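PDB 2XPZ: leucine aminopeptidase 2 from Saccharomyces cerevisiae, which acts as a zinc-dependent aminopeptidase that preferentially cleaves di- and tripeptides and has a low epoxide hydrolase activity in vitro. Local coordinates for residues S162-F167 with L311-S316; V538-L543 with I568-Q573; E574-L579 with S601-L606. One frame throughout, in Å; residues are numbered along the deposited sequence.

How the interactions relate
Interaction 1 stands apart from the other two, on the opposite side of the chain's centre: its centre lies about 51 Å from that of interaction 2 and about 48 Å from that of interaction 3. It is the one close to the active site, with the side chain of Thr313 about 12 Å from the zinc ion. Interactions 2 and 3 lie in the helical C-terminal region, away from the annotated sites, with centres about 14 Å apart, and they touch. Arg541 NH2 of interaction 2 forms a salt bridge with Glu574 OE1 of interaction 3 at 2.8 Å, and Ile568 CG2 packs on Val602 CG2 at 3.4 Å. Ile568 also meets the ring of Tyr576.

Interaction 1 of 3, residues S162-F167 with L311-S316; sequences SVKSTF and LVTNCS
Lys164 reaches across to Thr313, donating from NZ to the threonine OG1 in a hydrogen bond of 2.9 Å. Its aliphatic chain comes along as well, with CD 3.4 Å from the same OG1, and the two side chains slide past each other in opposite directions. A bend at chi3 (-88°) in the lysine turns CE and NZ onto the 311-316 segment. There Lys164 NZ also comes within 2.8 Å of Leu311 O. Beyond the pair, Lys424 O is a second acceptor for the ammonium group, alongside Thr313 OG1. That threonine oxygen does double duty: it accepts from the lysine and bonds to Gly309 O, a backbone carbonyl that can only accept, and this second bond fixes the rotation of the hydroxyl.

The second point of touch is looser. Ser162 CB lies 4.0 Å from Cys315 CB, and Ser162 OG is 3.4 Å from Cys315 O, a weak bond at most, since the serine hydroxyl has its stronger partner in Thr160. Just before Cys315, Asn314 ND2 donates to Ser316 O over 3.0 Å; the bond is straight at the hydrogen (167°), though ND2 comes from above the plane of the Ser316 carbonyl.

Further out, 313-314 pairs in parallel with strand 425-426, and the last residues of 162-167 open strand 165-172 of the large N-terminal sheet. This is the junction between the N-terminal beta domain and the catalytic domain of an M1 aminopeptidase; 311-316 follows the HExxH helix that carries the zinc ligands His301 and His305.

Interaction 2 of 3, residues V538-L543 with I568-Q573; sequences VASRAL and IFAKLQ
Arg541 lays one face of its guanidinium group over Leu572 CD2, which sits 3.5 Å from the plane and off centre, toward the rim. The nearest nitrogen to that methyl is Arg541 NH1, at 3.6 Å. The arginine leaves its helix with CG anti to the carbonyl carbon (chi1 -59°) and runs extended from CG to NE, past the leucine, which points the other way; the turn at chi4 (88°) then presents the flat face to the methyl. CG takes part too, 4.0 Å from Leu572 CD1.

The NH2 end makes the polar contacts. A water bridges Arg541 NH2, 2.5 Å away, to Gln573 N at 3.2 Å; the first distance is shorter than expected, which leaves the exact place of the water doubtful. The charge of NH2 is met by Glu574 in a salt bridge. A methionine in its place would probably leave Glu574 without its cationic mate and Leu572 CD2 without the flat group that covers it.

Leucine and alanine are brought to this surface by a Schellman motif that ends helix 557-569 in the all-helical C-terminal domain of the leukotriene A4 hydrolase family. Lys571 is its C-prime residue with positive phi, and Leu572 N bonds back to Gln567 O. Leu572 is also the centre of an inverse gamma turn, and its CB points toward helix 537-546.

One residue before the arginine, Ser540 packs beside the leucine. Its CB lies 3.6 Å from Ala570 CB, which Trp533 also touches. With chi1 at 58°, Ser540 OG stands between its own backbone N and carbonyl carbon, 3.4 Å from Leu572 CD2, and has both Phe536 O and Pro537 O within weak reach of its one proton.

Interaction 3 of 3, residues E574-L579 with S601-L606; sequences EEYKHL and SVDRRL
Tyr576 meets Leu606, Asp603 and Val602 in turn as it runs from its backbone to its hydroxyl. CB comes first, 3.8 Å from Leu606 CD2. That methyl also rests on the tyrosine's backbone, 3.5 Å from Tyr576 O, and lies 3.8 Å from the next amide, Lys577 N; the leucine reaches this far because CG is anti to its own backbone N (chi1 -166°). Along one side of the ring, CD2 meets Asp603 CB at 4.0 Å, with the plane of the carboxylate standing almost perpendicular to that of the ring (87°). Farther out, the end of the ring lies across Val602 at about a right angle. CZ is 3.8 Å from Val602 CB, though the closer approach of Val602 CG1 is doubtful as modelled. At the tip, OH sits beside Lys571.

The surface that the tyrosine meets is the break between two consecutive helices of the C-terminal helical domain, 589-602 and 604-614. Asp603 leaves helical backbone angles after the first and serves as N-cap of the second: its OD1 accepts from Leu606 N over 3.1 Å (146° at the hydrogen), met from above the carboxylate plane. This cap ties down the first turn of the new helix, and the leucine with it.

Leu599 of helix 589-602 packs on both Tyr576 and Leu606. At the outer margin Lys577 folds back, its NZ making a weak bond of 3.2 Å to Glu574 O.

Interaction 1 of 3, residues S162-F167 with L311-S316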
ATOM      1  N   SER A 162      15.154  -0.568 -10.216  1.00 11.79           N
ATOM      2  CA  SER A 162      15.612  -0.764 -11.595  1.00 18.92           C
ATOM      3  C   SER A 162      16.345  -2.085 -11.768  1.00 19.84           C
ATOM      4  O   SER A 162      16.597  -2.520 -12.890  1.00 19.39           O
ATOM      5  CB  SER A 162      16.495   0.401 -12.052  1.00 18.50           C
ATOM      6  OG  SER A 162      17.216   0.934 -10.965  1.00 19.16           O
ATOM      7  N   VAL A 163      16.691  -2.709 -10.647  1.00 24.74           N
ATOM      8  CA  VAL A 163      17.283  -4.040 -10.655  1.00 26.32           C
ATOM      9  C   VAL A 163      16.226  -5.070 -10.280  1.00 28.34           C
ATOM     10  O   VAL A 163      15.749  -5.104  -9.146  1.00 24.97           O
ATOM     11  CB  VAL A 163      18.435  -4.164  -9.654  1.00  4.65           C
ATOM     12  CG1 VAL A 163      18.892  -5.599  -9.567  1.00  4.50           C
ATOM     13  CG2 VAL A 163      19.592  -3.269 -10.046  1.00  5.13           C
ATOM     14  N   LYS A 164      15.854  -5.905 -11.239  1.00 27.35           N
ATOM     15  CA  LYS A 164      14.906  -6.969 -10.972  1.00 23.18           C
ATOM     16  C   LYS A 164      15.570  -8.314 -11.249  1.00 22.44           C
ATOM     17  O   LYS A 164      16.263  -8.459 -12.247  1.00 25.83           O
ATOM     18  CB  LYS A 164      13.650  -6.773 -11.818  1.00 24.42           C
ATOM     19  CG  LYS A 164      12.848  -5.535 -11.428  1.00 19.37           C
ATOM     20  CD  LYS A 164      11.402  -5.626 -11.880  1.00 19.01           C
ATOM     21  CE  LYS A 164      11.223  -5.104 -13.282  1.00 20.36           C
ATOM     22  NZ  LYS A 164       9.785  -5.000 -13.616  1.00 25.61           N
ATOM     23  N   SER A 165      15.392  -9.284 -10.352  1.00 24.59           N
ATOM     24  CA  SER A 165      15.968 -10.617 -10.553  1.00 20.52           C
ATOM     25  C   SER A 165      15.065 -11.758 -10.080  1.00 21.53           C
ATOM     26  O   SER A 165      14.343 -11.625  -9.087  1.00 25.22           O
ATOM     27  CB  SER A 165      17.356 -10.723  -9.907  1.00 20.50           C
ATOM     28  OG  SER A 165      17.352 -11.474  -8.710  1.00 17.44           O
ATOM     29  N   THR A 166      15.094 -12.877 -10.798  1.00 14.52           N
ATOM     30  CA  THR A 166      14.328 -14.019 -10.350  1.00 12.66           C
ATOM     31  C   THR A 166      14.836 -14.358  -8.959  1.00 16.92           C
ATOM     32  O   THR A 166      15.871 -13.862  -8.531  1.00 24.60           O
ATOM     33  CB  THR A 166      14.410 -15.203 -11.325  1.00 14.25           C
ATOM     34  OG1 THR A 166      15.758 -15.664 -11.430  1.00 24.27           O
ATOM     35  CG2 THR A 166      13.955 -14.774 -12.686  1.00 12.90           C
ATOM     36  N   PHE A 167      14.091 -15.169  -8.233  1.00 13.16           N
ATOM     37  CA  PHE A 167      14.469 -15.479  -6.862  1.00 20.65           C
ATOM     38  C   PHE A 167      14.178 -16.918  -6.536  1.00 15.06           C
ATOM     39  O   PHE A 167      13.316 -17.553  -7.113  1.00 17.62           O
ATOM     40  CB  PHE A 167      13.679 -14.632  -5.869  1.00 23.30           C
ATOM     41  CG  PHE A 167      14.381 -13.405  -5.419  1.00 11.79           C
ATOM     42  CD1 PHE A 167      14.241 -12.231  -6.120  1.00 12.40           C
ATOM     43  CD2 PHE A 167      15.139 -13.406  -4.272  1.00  4.71           C
ATOM     44  CE1 PHE A 167      14.858 -11.094  -5.695  1.00 13.43           C
ATOM     45  CE2 PHE A 167      15.760 -12.265  -3.846  1.00  7.44           C
ATOM     46  CZ  PHE A 167      15.616 -11.112  -4.556  1.00 12.85           C
ATOM     47  N   LEU A 311       5.091  -6.000 -12.267  1.00 15.35           N
ATOM     48  CA  LEU A 311       5.504  -6.412 -13.601  1.00 18.18           C
ATOM     49  C   LEU A 311       6.277  -5.312 -14.295  1.00 18.44           C
ATOM     50  O   LEU A 311       7.342  -5.560 -14.843  1.00 29.25           O
ATOM     51  CB  LEU A 311       4.304  -6.813 -14.451  1.00 22.62           C
ATOM     52  CG  LEU A 311       4.624  -7.416 -15.814  1.00 21.12           C
ATOM     53  CD1 LEU A 311       5.224  -8.803 -15.662  1.00 16.86           C
ATOM     54  CD2 LEU A 311       3.356  -7.455 -16.645  1.00 12.46           C
ATOM     55  N   VAL A 312       5.726  -4.103 -14.276  1.00 12.75           N
ATOM     56  CA  VAL A 312       6.378  -2.929 -14.835  1.00  9.44           C
ATOM     57  C   VAL A 312       6.704  -1.933 -13.727  1.00 19.03           C
ATOM     58  O   VAL A 312       5.806  -1.315 -13.158  1.00 25.40           O
ATOM     59  CB  VAL A 312       5.479  -2.231 -15.852  1.00 14.65           C
ATOM     60  CG1 VAL A 312       6.149  -0.980 -16.362  1.00 16.39           C
ATOM     61  CG2 VAL A 312       5.151  -3.168 -16.999  1.00 16.59           C
ATOM     62  N   THR A 313       7.989  -1.753 -13.441  1.00 19.97           N
ATOM     63  CA  THR A 313       8.408  -1.067 -12.220  1.00 20.84           C
ATOM     64  C   THR A 313       8.924   0.375 -12.397  1.00 23.79           C
ATOM     65  O   THR A 313       9.600   0.705 -13.375  1.00 17.51           O
ATOM     66  CB  THR A 313       9.463  -1.927 -11.481  1.00 10.70           C
ATOM     67  OG1 THR A 313       9.016  -3.281 -11.453  1.00 12.58           O
ATOM     68  CG2 THR A 313       9.677  -1.464 -10.063  1.00 13.26           C
ATOM     69  N   ASN A 314       8.585   1.243 -11.449  1.00 22.20           N
ATOM     70  CA  ASN A 314       9.230   2.545 -11.393  1.00 22.01           C
ATOM     71  C   ASN A 314      10.721   2.335 -11.154  1.00 21.13           C
ATOM     72  O   ASN A 314      11.110   1.707 -10.186  1.00 29.51           O
ATOM     73  CB  ASN A 314       8.636   3.401 -10.276  1.00 12.41           C
ATOM     74  CG  ASN A 314       8.622   2.694  -8.943  1.00 19.00           C
ATOM     75  OD1 ASN A 314       8.010   1.629  -8.800  1.00 16.41           O
ATOM     76  ND2 ASN A 314       9.283   3.285  -7.950  1.00 14.80           N
ATOM     77  N   CYS A 315      11.560   2.852 -12.032  1.00 16.73           N
ATOM     78  CA  CYS A 315      12.997   2.632 -11.903  1.00 13.89           C
ATOM     79  C   CYS A 315      13.576   3.336 -10.682  1.00 13.36           C
ATOM     80  O   CYS A 315      14.665   3.011 -10.223  1.00 13.11           O
ATOM     81  CB  CYS A 315      13.727   3.115 -13.161  1.00 14.06           C
ATOM     82  SG  CYS A 315      13.473   4.886 -13.528  1.00 55.07           S
ATOM     83  N   SER A 316      12.860   4.329 -10.178  1.00 22.42           N
ATOM     84  CA  SER A 316      13.326   5.048  -9.004  1.00 23.81           C
ATOM     85  C   SER A 316      12.171   5.618  -8.228  1.00 21.08           C
ATOM     86  O   SER A 316      11.038   5.617  -8.687  1.00 28.34           O
ATOM     87  CB  SER A 316      14.318   6.159  -9.372  1.00 20.88           C
ATOM     88  OG  SER A 316      13.802   7.028 -10.368  1.00 23.37           O
TER

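Interaction 2 of 3, residues V538-L543 with I568-Q573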
ATOM      1  N   VAL A 538     -31.237  14.052  20.262  1.00 45.62           N
ATOM      2  CA  VAL A 538     -32.259  13.194  19.658  1.00 50.45           C
ATOM      3  C   VAL A 538     -31.910  12.882  18.205  1.00 55.22           C
ATOM      4  O   VAL A 538     -32.059  11.751  17.747  1.00 55.35           O
ATOM      5  CB  VAL A 538     -33.667  13.847  19.736  1.00 27.65           C
ATOM      6  CG1 VAL A 538     -34.763  12.893  19.231  1.00 28.75           C
ATOM      7  CG2 VAL A 538     -33.957  14.277  21.153  1.00 32.95           C
ATOM      8  N   ALA A 539     -31.439  13.898  17.488  1.00 51.36           N
ATOM      9  CA  ALA A 539     -31.086  13.749  16.086  1.00 45.96           C
ATOM     10  C   ALA A 539     -29.961  12.729  15.905  1.00 45.64           C
ATOM     11  O   ALA A 539     -30.075  11.801  15.106  1.00 49.87           O
ATOM     12  CB  ALA A 539     -30.690  15.093  15.506  1.00 44.39           C
ATOM     13  N   SER A 540     -28.881  12.906  16.659  1.00 36.26           N
ATOM     14  CA  SER A 540     -27.729  12.018  16.586  1.00 29.31           C
ATOM     15  C   SER A 540     -28.102  10.570  16.917  1.00 28.83           C
ATOM     16  O   SER A 540     -27.843   9.661  16.140  1.00 26.31           O
ATOM     17  CB  SER A 540     -26.621  12.515  17.512  1.00 27.60           C
ATOM     18  OG  SER A 540     -27.083  12.607  18.850  1.00 36.98           O
ATOM     19  N   ARG A 541     -28.722  10.359  18.070  1.00 31.92           N
ATOM     20  CA  ARG A 541     -29.158   9.024  18.470  1.00 36.70           C
ATOM     21  C   ARG A 541     -30.226   8.439  17.556  1.00 44.85           C
ATOM     22  O   ARG A 541     -30.320   7.230  17.396  1.00 46.27           O
ATOM     23  CB  ARG A 541     -29.669   9.052  19.906  1.00 28.57           C
ATOM     24  CG  ARG A 541     -28.616   9.520  20.873  1.00 28.10           C
ATOM     25  CD  ARG A 541     -29.122   9.526  22.279  1.00 19.02           C
ATOM     26  NE  ARG A 541     -28.022   9.487  23.229  1.00 22.41           N
ATOM     27  CZ  ARG A 541     -27.405  10.561  23.697  1.00 31.31           C
ATOM     28  NH1 ARG A 541     -27.778  11.765  23.292  1.00 34.61           N
ATOM     29  NH2 ARG A 541     -26.417  10.426  24.567  1.00 27.31           N
ATOM     30  N   ALA A 542     -31.051   9.296  16.972  1.00 55.87           N
ATOM     31  CA  ALA A 542     -32.074   8.826  16.049  1.00 56.44           C
ATOM     32  C   ALA A 542     -31.440   8.302  14.757  1.00 56.43           C
ATOM     33  O   ALA A 542     -32.007   7.434  14.088  1.00 53.42           O
ATOM     34  CB  ALA A 542     -33.082   9.934  15.753  1.00 50.66           C
ATOM     35  N   LEU A 543     -30.262   8.829  14.419  1.00 50.58           N
ATOM     36  CA  LEU A 543     -29.557   8.450  13.196  1.00 41.66           C
ATOM     37  C   LEU A 543     -28.981   7.040  13.296  1.00 42.57           C
ATOM     38  O   LEU A 543     -29.101   6.236  12.369  1.00 48.00           O
ATOM     39  CB  LEU A 543     -28.437   9.454  12.881  1.00 34.33           C
ATOM     40  CG  LEU A 543     -27.675   9.327  11.554  1.00 27.77           C
ATOM     41  CD1 LEU A 543     -26.925  10.598  11.278  1.00 30.80           C
ATOM     42  CD2 LEU A 543     -26.715   8.152  11.531  1.00 23.67           C
ATOM     43  N   ILE A 568     -18.413  10.327  18.857  1.00 36.31           N
ATOM     44  CA  ILE A 568     -17.551  11.190  19.669  1.00 39.21           C
ATOM     45  C   ILE A 568     -17.857  12.664  19.370  1.00 47.92           C
ATOM     46  O   ILE A 568     -17.865  13.509  20.267  1.00 42.67           O
ATOM     47  CB  ILE A 568     -16.051  10.884  19.456  1.00 35.89           C
ATOM     48  CG1 ILE A 568     -15.750   9.419  19.773  1.00 34.25           C
ATOM     49  CG2 ILE A 568     -15.187  11.782  20.318  1.00 28.96           C
ATOM     50  CD1 ILE A 568     -15.724   9.106  21.242  1.00 34.72           C
ATOM     51  N   PHE A 569     -18.130  12.963  18.104  1.00 55.14           N
ATOM     52  CA  PHE A 569     -18.594  14.294  17.726  1.00 56.57           C
ATOM     53  C   PHE A 569     -19.961  14.592  18.329  1.00 55.68           C
ATOM     54  O   PHE A 569     -20.208  15.711  18.774  1.00 57.60           O
ATOM     55  CB  PHE A 569     -18.650  14.453  16.203  1.00 60.89           C
ATOM     56  CG  PHE A 569     -17.413  15.074  15.610  1.00 62.13           C
ATOM     57  CD1 PHE A 569     -16.307  14.293  15.315  1.00 61.29           C
ATOM     58  CD2 PHE A 569     -17.359  16.434  15.349  1.00 59.75           C
ATOM     59  CE1 PHE A 569     -15.170  14.850  14.771  1.00 59.08           C
ATOM     60  CE2 PHE A 569     -16.226  16.999  14.810  1.00 58.62           C
ATOM     61  CZ  PHE A 569     -15.127  16.201  14.519  1.00 58.09           C
ATOM     62  N   ALA A 570     -20.848  13.599  18.341  1.00 48.09           N
ATOM     63  CA  ALA A 570     -22.191  13.791  18.882  1.00 44.42           C
ATOM     64  C   ALA A 570     -22.196  13.769  20.415  1.00 50.71           C
ATOM     65  O   ALA A 570     -23.255  13.822  21.045  1.00 49.05           O
ATOM     66  CB  ALA A 570     -23.159  12.758  18.313  1.00 41.31           C
ATOM     67  N   LYS A 571     -21.002  13.712  21.001  1.00 52.54           N
ATOM     68  CA  LYS A 571     -20.834  13.668  22.454  1.00 51.23           C
ATOM     69  C   LYS A 571     -21.852  12.765  23.133  1.00 53.83           C
ATOM     70  O   LYS A 571     -22.438  13.138  24.145  1.00 61.98           O
ATOM     71  CB  LYS A 571     -20.870  15.074  23.062  1.00 51.98           C
ATOM     72  CG  LYS A 571     -19.502  15.760  23.130  1.00 52.91           C
ATOM     73  CD  LYS A 571     -19.624  17.249  23.443  1.00 54.89           C
ATOM     74  CE  LYS A 571     -18.374  18.015  23.013  1.00 52.92           C
ATOM     75  NZ  LYS A 571     -17.167  17.631  23.798  1.00 48.69           N
ATOM     76  N   LEU A 572     -22.054  11.575  22.571  1.00 48.00           N
ATOM     77  CA  LEU A 572     -22.960  10.593  23.150  1.00 37.55           C
ATOM     78  C   LEU A 572     -22.230   9.815  24.219  1.00 37.35           C
ATOM     79  O   LEU A 572     -21.664   8.774  23.931  1.00 36.98           O
ATOM     80  CB  LEU A 572     -23.448   9.622  22.082  1.00 25.15           C
ATOM     81  CG  LEU A 572     -24.020  10.230  20.806  1.00 21.77           C
ATOM     82  CD1 LEU A 572     -24.764   9.177  20.019  1.00 26.02           C
ATOM     83  CD2 LEU A 572     -24.950  11.368  21.121  1.00 14.70           C
ATOM     84  N   GLN A 573     -22.259  10.313  25.452  1.00 40.57           N
ATOM     85  CA  GLN A 573     -21.385   9.808  26.511  1.00 43.80           C
ATOM     86  C   GLN A 573     -21.407   8.289  26.716  1.00 40.56           C
ATOM     87  O   GLN A 573     -20.408   7.706  27.142  1.00 41.08           O
ATOM     88  CB  GLN A 573     -21.661  10.544  27.830  1.00 54.69           C
ATOM     89  CG  GLN A 573     -20.747  10.155  28.990  1.00 60.76           C
ATOM     90  CD  GLN A 573     -20.619  11.270  30.013  1.00 67.50           C
ATOM     91  OE1 GLN A 573     -20.577  12.448  29.655  1.00 63.26           O
ATOM     92  NE2 GLN A 573     -20.559  10.906  31.291  1.00 69.67           N
TER
HETATM   93  O   HOH W   1     -25.046  11.522  26.287  1.00 55.65           O

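Interaction 3 of 3, residues E574-L579 with S601-L606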
ATOM      1  N   GLU A 574     -22.530   7.648  26.405  1.00 45.10           N
ATOM      2  CA  GLU A 574     -22.681   6.219  26.692  1.00 50.41           C
ATOM      3  C   GLU A 574     -21.815   5.308  25.818  1.00 55.53           C
ATOM      4  O   GLU A 574     -21.440   4.213  26.232  1.00 68.50           O
ATOM      5  CB  GLU A 574     -24.152   5.780  26.621  1.00 45.94           C
ATOM      6  CG  GLU A 574     -24.769   5.790  25.227  1.00 44.38           C
ATOM      7  CD  GLU A 574     -25.349   7.142  24.826  1.00 44.93           C
ATOM      8  OE1 GLU A 574     -25.140   8.132  25.554  1.00 47.27           O
ATOM      9  OE2 GLU A 574     -26.016   7.214  23.773  1.00 43.11           O
ATOM     10  N   GLU A 575     -21.484   5.762  24.617  1.00 49.27           N
ATOM     11  CA  GLU A 575     -20.795   4.912  23.655  1.00 38.19           C
ATOM     12  C   GLU A 575     -19.281   4.830  23.872  1.00 38.78           C
ATOM     13  O   GLU A 575     -18.626   3.979  23.286  1.00 46.70           O
ATOM     14  CB  GLU A 575     -21.115   5.368  22.228  1.00 33.20           C
ATOM     15  CG  GLU A 575     -22.606   5.434  21.908  1.00 27.70           C
ATOM     16  CD  GLU A 575     -23.263   4.068  21.900  1.00 37.58           C
ATOM     17  OE1 GLU A 575     -22.526   3.063  21.938  1.00 42.41           O
ATOM     18  OE2 GLU A 575     -24.511   3.991  21.846  1.00 45.65           O
ATOM     19  N   TYR A 576     -18.728   5.700  24.717  1.00 39.64           N
ATOM     20  CA  TYR A 576     -17.272   5.760  24.905  1.00 39.34           C
ATOM     21  C   TYR A 576     -16.673   4.421  25.308  1.00 36.22           C
ATOM     22  O   TYR A 576     -15.609   4.037  24.832  1.00 33.96           O
ATOM     23  CB  TYR A 576     -16.888   6.813  25.942  1.00 33.87           C
ATOM     24  CG  TYR A 576     -17.412   8.184  25.623  1.00 30.40           C
ATOM     25  CD1 TYR A 576     -17.727   8.536  24.320  1.00 28.22           C
ATOM     26  CD2 TYR A 576     -17.585   9.131  26.619  1.00 36.29           C
ATOM     27  CE1 TYR A 576     -18.209   9.794  24.017  1.00 33.68           C
ATOM     28  CE2 TYR A 576     -18.066  10.390  26.327  1.00 38.26           C
ATOM     29  CZ  TYR A 576     -18.379  10.715  25.025  1.00 38.70           C
ATOM     30  OH  TYR A 576     -18.859  11.968  24.724  1.00 44.34           O
ATOM     31  N   LYS A 577     -17.352   3.717  26.199  1.00 36.58           N
ATOM     32  CA  LYS A 577     -16.867   2.417  26.619  1.00 38.73           C
ATOM     33  C   LYS A 577     -16.791   1.507  25.402  1.00 39.04           C
ATOM     34  O   LYS A 577     -15.916   0.652  25.307  1.00 33.95           O
ATOM     35  CB  LYS A 577     -17.754   1.815  27.718  1.00 33.64           C
ATOM     36  CG  LYS A 577     -19.236   1.748  27.383  1.00 43.71           C
ATOM     37  CD  LYS A 577     -20.022   1.075  28.509  1.00 50.34           C
ATOM     38  CE  LYS A 577     -21.437   1.637  28.647  1.00 52.53           C
ATOM     39  NZ  LYS A 577     -22.329   1.350  27.483  1.00 54.70           N
ATOM     40  N   HIS A 578     -17.703   1.711  24.461  1.00 39.60           N
ATOM     41  CA  HIS A 578     -17.728   0.892  23.257  1.00 37.84           C
ATOM     42  C   HIS A 578     -16.577   1.222  22.303  1.00 29.93           C
ATOM     43  O   HIS A 578     -16.104   0.349  21.581  1.00 28.44           O
ATOM     44  CB  HIS A 578     -19.077   1.016  22.551  1.00 39.79           C
ATOM     45  CG  HIS A 578     -20.228   0.507  23.362  1.00 42.70           C
ATOM     46  ND1 HIS A 578     -21.100   1.345  24.026  1.00 50.85           N
ATOM     47  CD2 HIS A 578     -20.649  -0.752  23.621  1.00 46.60           C
ATOM     48  CE1 HIS A 578     -22.012   0.623  24.648  1.00 53.78           C
ATOM     49  NE2 HIS A 578     -21.762  -0.654  24.422  1.00 52.30           N
ATOM     50  N   LEU A 579     -16.133   2.476  22.302  1.00 32.33           N
ATOM     51  CA  LEU A 579     -14.976   2.872  21.503  1.00 30.58           C
ATOM     52  C   LEU A 579     -13.705   2.440  22.195  1.00 37.01           C
ATOM     53  O   LEU A 579     -12.712   2.132  21.545  1.00 45.32           O
ATOM     54  CB  LEU A 579     -14.921   4.380  21.288  1.00 22.44           C
ATOM     55  CG  LEU A 579     -13.518   4.777  20.813  1.00 19.52           C
ATOM     56  CD1 LEU A 579     -13.308   4.302  19.401  1.00 18.23           C
ATOM     57  CD2 LEU A 579     -13.296   6.266  20.891  1.00 21.67           C
ATOM     58  N   SER A 601     -10.091  13.015  24.020  1.00 61.93           N
ATOM     59  CA  SER A 601     -10.687  14.341  24.064  1.00 62.63           C
ATOM     60  C   SER A 601     -11.903  14.363  24.970  1.00 65.10           C
ATOM     61  O   SER A 601     -12.043  15.240  25.818  1.00 70.59           O
ATOM     62  CB  SER A 601     -11.075  14.807  22.657  1.00 56.20           C
ATOM     63  OG  SER A 601     -11.929  13.876  22.014  1.00 44.83           O
ATOM     64  N   VAL A 602     -12.780  13.385  24.798  1.00 63.03           N
ATOM     65  CA  VAL A 602     -14.022  13.375  25.544  1.00 58.27           C
ATOM     66  C   VAL A 602     -13.897  12.719  26.913  1.00 65.33           C
ATOM     67  O   VAL A 602     -14.499  13.180  27.879  1.00 72.16           O
ATOM     68  CB  VAL A 602     -15.134  12.686  24.771  1.00 50.03           C
ATOM     69  CG1 VAL A 602     -16.412  12.867  25.515  1.00 61.08           C
ATOM     70  CG2 VAL A 602     -15.261  13.288  23.397  1.00 44.53           C
ATOM     71  N   ASP A 603     -13.123  11.643  27.000  1.00 67.91           N
ATOM     72  CA  ASP A 603     -13.008  10.898  28.257  1.00 66.12           C
ATOM     73  C   ASP A 603     -11.572  10.453  28.539  1.00 57.24           C
ATOM     74  O   ASP A 603     -11.207   9.295  28.336  1.00 54.17           O
ATOM     75  CB  ASP A 603     -13.968   9.703  28.267  1.00 66.78           C
ATOM     76  CG  ASP A 603     -14.210   9.156  29.664  1.00 63.17           C
ATOM     77  OD1 ASP A 603     -13.239   9.092  30.453  1.00 61.41           O
ATOM     78  OD2 ASP A 603     -15.371   8.788  29.965  1.00 57.36           O
ATOM     79  N   ARG A 604     -10.773  11.398  29.018  1.00 54.35           N
ATOM     80  CA  ARG A 604      -9.349  11.202  29.256  1.00 52.17           C
ATOM     81  C   ARG A 604      -9.029  10.018  30.147  1.00 53.88           C
ATOM     82  O   ARG A 604      -8.032   9.329  29.944  1.00 55.87           O
ATOM     83  CB  ARG A 604      -8.776  12.445  29.910  1.00 50.66           C
ATOM     84  CG  ARG A 604      -7.374  12.261  30.393  1.00 43.09           C
ATOM     85  CD  ARG A 604      -6.428  12.427  29.254  1.00 44.56           C
ATOM     86  NE  ARG A 604      -5.077  12.054  29.638  1.00 53.04           N
ATOM     87  CZ  ARG A 604      -4.000  12.317  28.912  1.00 54.53           C
ATOM     88  NH1 ARG A 604      -4.114  12.958  27.760  1.00 61.92           N
ATOM     89  NH2 ARG A 604      -2.809  11.943  29.343  1.00 51.46           N
ATOM     90  N   ARG A 605      -9.863   9.803  31.154  1.00 52.65           N
ATOM     91  CA  ARG A 605      -9.599   8.761  32.128  1.00 54.91           C
ATOM     92  C   ARG A 605      -9.770   7.375  31.510  1.00 54.15           C
ATOM     93  O   ARG A 605      -9.060   6.442  31.865  1.00 53.62           O
ATOM     94  CB  ARG A 605     -10.505   8.932  33.348  1.00 59.55           C
ATOM     95  CG  ARG A 605     -10.572  10.362  33.870  1.00 63.82           C
ATOM     96  CD  ARG A 605     -11.090  10.422  35.304  1.00 72.99           C
ATOM     97  NE  ARG A 605     -12.357   9.712  35.489  1.00 78.45           N
ATOM     98  CZ  ARG A 605     -12.506   8.627  36.248  1.00 76.67           C
ATOM     99  NH1 ARG A 605     -11.466   8.124  36.900  1.00 74.78           N
ATOM    100  NH2 ARG A 605     -13.698   8.048  36.361  1.00 71.42           N
ATOM    101  N   LEU A 606     -10.708   7.249  30.577  1.00 53.04           N
ATOM    102  CA  LEU A 606     -10.979   5.971  29.925  1.00 40.04           C
ATOM    103  C   LEU A 606      -9.868   5.642  28.933  1.00 38.93           C
ATOM    104  O   LEU A 606      -9.378   4.518  28.878  1.00 40.84           O
ATOM    105  CB  LEU A 606     -12.334   6.023  29.209  1.00 31.86           C
ATOM    106  CG  LEU A 606     -12.949   4.708  28.735  1.00 27.29           C
ATOM    107  CD1 LEU A 606     -13.222   3.820  29.924  1.00 26.11           C
ATOM    108  CD2 LEU A 606     -14.219   4.944  27.931  1.00 28.12           C
TER